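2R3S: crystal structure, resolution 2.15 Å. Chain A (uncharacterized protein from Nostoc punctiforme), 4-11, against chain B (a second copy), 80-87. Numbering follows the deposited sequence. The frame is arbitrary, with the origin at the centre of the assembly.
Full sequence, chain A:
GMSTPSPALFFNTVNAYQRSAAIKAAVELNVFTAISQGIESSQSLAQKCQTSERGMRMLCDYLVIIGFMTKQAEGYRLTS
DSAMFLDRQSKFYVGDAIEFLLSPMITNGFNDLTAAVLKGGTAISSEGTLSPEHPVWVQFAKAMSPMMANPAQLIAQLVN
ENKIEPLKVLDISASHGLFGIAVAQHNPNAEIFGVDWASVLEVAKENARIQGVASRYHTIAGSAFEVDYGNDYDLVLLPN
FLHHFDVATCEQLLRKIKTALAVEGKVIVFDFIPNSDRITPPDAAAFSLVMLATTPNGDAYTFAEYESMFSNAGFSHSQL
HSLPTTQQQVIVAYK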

# COMPACT_ATOMS: atom_id res chain seq x y z
N THR A 4 13.26 21.18 6.63
CA THR A 4 14.10 20.50 5.60
C THR A 4 13.26 19.61 4.65
O THR A 4 12.27 18.99 5.06
CB THR A 4 15.23 19.64 6.24
OG1 THR A 4 14.67 18.49 6.89
CG2 THR A 4 16.07 20.49 7.27
N PRO A 5 13.67 19.52 3.36
CA PRO A 5 12.83 18.80 2.41
C PRO A 5 13.19 17.33 2.40
O PRO A 5 14.35 16.98 2.59
CB PRO A 5 13.17 19.48 1.08
CG PRO A 5 14.59 19.92 1.25
CD PRO A 5 14.90 20.01 2.72
N SER A 6 12.21 16.47 2.15
CA SER A 6 12.40 15.04 2.31
C SER A 6 11.64 14.15 1.32
O SER A 6 10.47 14.38 1.07
CB SER A 6 11.95 14.67 3.70
OG SER A 6 12.03 13.28 3.87
N PRO A 7 12.29 13.07 0.82
CA PRO A 7 11.64 12.13 -0.07
C PRO A 7 10.99 10.98 0.69
O PRO A 7 10.68 9.96 0.09
CB PRO A 7 12.82 11.61 -0.90
CG PRO A 7 13.94 11.57 0.07
CD PRO A 7 13.66 12.62 1.12
N ALA A 8 10.77 11.14 2.00
CA ALA A 8 10.20 10.07 2.81
C ALA A 8 8.78 9.73 2.41
O ALA A 8 8.42 8.55 2.35
CB ALA A 8 10.27 10.44 4.32
N LEU A 9 7.95 10.73 2.12
CA LEU A 9 6.57 10.45 1.67
C LEU A 9 6.58 9.58 0.43
O LEU A 9 5.86 8.57 0.34
CB LEU A 9 5.78 11.75 1.41
CG LEU A 9 4.29 11.62 1.03
CD1 LEU A 9 3.47 10.81 2.04
CD2 LEU A 9 3.66 12.99 0.81
N PHE A 10 7.38 10.00 -0.54
CA PHE A 10 7.52 9.24 -1.78
C PHE A 10 7.85 7.77 -1.48
O PHE A 10 7.17 6.90 -1.97
CB PHE A 10 8.60 9.84 -2.66
CG PHE A 10 8.89 9.03 -3.89
CD1 PHE A 10 7.87 8.73 -4.78
CD2 PHE A 10 10.16 8.57 -4.16
CE1 PHE A 10 8.13 7.99 -5.91
CE2 PHE A 10 10.41 7.85 -5.29
CZ PHE A 10 9.42 7.55 -6.17
N PHE A 11 8.88 7.52 -0.70
CA PHE A 11 9.36 6.16 -0.50
C PHE A 11 8.39 5.36 0.37
O PHE A 11 8.16 4.18 0.10
CB PHE A 11 10.80 6.14 0.06
CG PHE A 11 11.86 6.54 -0.95
CD1 PHE A 11 12.08 5.78 -2.07
CD2 PHE A 11 12.64 7.65 -0.75
CE1 PHE A 11 13.03 6.14 -2.99
CE2 PHE A 11 13.60 8.00 -1.66
CZ PHE A 11 13.79 7.25 -2.79
N SER B 80 6.88 21.26 -1.66
CA SER B 80 8.29 21.46 -1.82
C SER B 80 9.02 20.18 -2.05
O SER B 80 9.98 20.13 -2.81
CB SER B 80 8.87 22.05 -0.54
OG SER B 80 8.51 23.39 -0.50
N ASP B 81 8.61 19.16 -1.31
CA ASP B 81 9.19 17.83 -1.39
C ASP B 81 9.01 17.20 -2.76
O ASP B 81 9.96 16.62 -3.31
CB ASP B 81 8.63 16.95 -0.27
CG ASP B 81 9.09 17.43 1.12
OD1 ASP B 81 10.11 18.16 1.19
OD2 ASP B 81 8.46 17.09 2.13
N SER B 82 7.82 17.36 -3.33
CA SER B 82 7.55 16.85 -4.68
C SER B 82 8.31 17.64 -5.75
O SER B 82 8.87 17.07 -6.67
CB SER B 82 6.03 16.84 -4.97
OG SER B 82 5.37 15.83 -4.21
N ALA B 83 8.34 18.97 -5.62
CA ALA B 83 9.15 19.83 -6.48
C ALA B 83 10.64 19.42 -6.47
O ALA B 83 11.32 19.42 -7.50
CB ALA B 83 9.03 21.31 -6.02
N MSE B 84 11.12 19.08 -5.29
CA MSE B 84 12.51 18.70 -5.12
C MSE B 84 12.87 17.32 -5.68
O MSE B 84 13.86 17.19 -6.38
CB MSE B 84 12.84 18.73 -3.64
CG MSE B 84 14.25 18.27 -3.33
SE MSE B 84 15.11 19.61 -2.21
CE MSE B 84 15.01 20.97 -3.64
N PHE B 85 12.05 16.30 -5.37
CA PHE B 85 12.37 14.89 -5.58
C PHE B 85 11.64 14.18 -6.71
O PHE B 85 12.05 13.07 -7.11
CB PHE B 85 12.14 14.12 -4.26
CG PHE B 85 13.05 14.57 -3.16
CD1 PHE B 85 14.42 14.27 -3.22
CD2 PHE B 85 12.59 15.35 -2.12
CE1 PHE B 85 15.32 14.74 -2.23
CE2 PHE B 85 13.48 15.82 -1.13
CZ PHE B 85 14.84 15.51 -1.19
N LEU B 86 10.57 14.77 -7.22
CA LEU B 86 9.70 14.10 -8.19
C LEU B 86 9.54 14.85 -9.49
O LEU B 86 8.97 14.31 -10.44
CB LEU B 86 8.32 13.82 -7.56
CG LEU B 86 8.38 12.85 -6.37
CD1 LEU B 86 7.08 12.78 -5.61
CD2 LEU B 86 8.77 11.47 -6.89
N ASP B 87 10.03 16.07 -9.55
CA ASP B 87 10.04 16.87 -10.80
C ASP B 87 11.34 16.56 -11.49
O ASP B 87 12.40 16.76 -10.91
CB ASP B 87 9.97 18.35 -10.46
CG ASP B 87 10.07 19.28 -11.68
OD1 ASP B 87 10.23 18.84 -12.83
OD2 ASP B 87 9.99 20.50 -11.45

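Two aromatic rings, one from each chain, each have an aliphatic carbon of the other chain over one face, so the contact carries a pair of reciprocal CH-pi interactions. In the first, CB of P7(A) lies 3.8 Å from the centroid of the F85(B) ring and only 15° off the ring normal. In the second the roles are exchanged: CD2 of L86(B) lies 3.7 Å from the centroid of the F10(A) ring, 17° off its normal. Neighbouring residues of chain B thus supply one ring and one methyl group, while chain A answers with a proline and a phenylalanine three positions apart.

Proline suits the first of these places well. It offers C-H groups held in a compact, closed and nearly rigid ring, so that CB can sit over the aromatic face. The P7(A) ring lies against F85(B), with CB of P7(A) 3.7 Å from CG of F85(B) and N of P7(A) 3.6 Å from CE2 of F85(B). P7(A) is also the N-cap residue of the helix that carries F10(A). Having no amide hydrogen costs proline nothing in the helical hydrogen-bond pattern here, and O of P7(A) accepts the bond from N of F11(A), at 3.1 Å.

One turn into that helix, F10(A) directs its CA-to-CB bond toward chain B, with chi1 in the t well. L86(B), the first residue of its stretch to leave helical phi/psi, also has its CA-to-CB bond directed toward chain A; its m,t rotamer is one of the common choices for leucine. The branched end gives a methyl group that sits over one face of the F10(A) ring, with CD2 of L86(B) 3.6 Å from CD1 of F10(A). Both residues are buried in the assembly, as befits two wholly apolar side chains.

The remaining support comes from the extended segment that precedes the chain A helix. There the single hydrogen bond between the stretches runs from N of S6(A) to OD1 of D81(B), 2.9 Å long with an N-H...O angle of 154°. Although the CA-to-CB bond of D81(B) points sideways, its m rotamer brings the carboxylate nearer to chain A. Aspartate is apt because its short side chain ends in a strong acceptor. The same OD1 of D81(B) lies 3.0 Å from CA of P5(A), so the oxygen sits close against the backbone. S6(A), whose CA-to-CB bond points away from chain B, uses its hydroxyl within its own chain: OG of S6(A) accepts a 3.1 Å bond from N of A8(A), at the start of the helix.

P5(A) completes the apolar surface. CG of P5(A) lies 3.5 Å from SE of M84(B), a selenomethionine whose long, flexible side chain can reach the exposed proline, and CB of P5(A) is 4.3 Å from CE2 of F85(B). In all, the two stretches bury 388 Å², counting both sides, and F85(B) contributes the largest share.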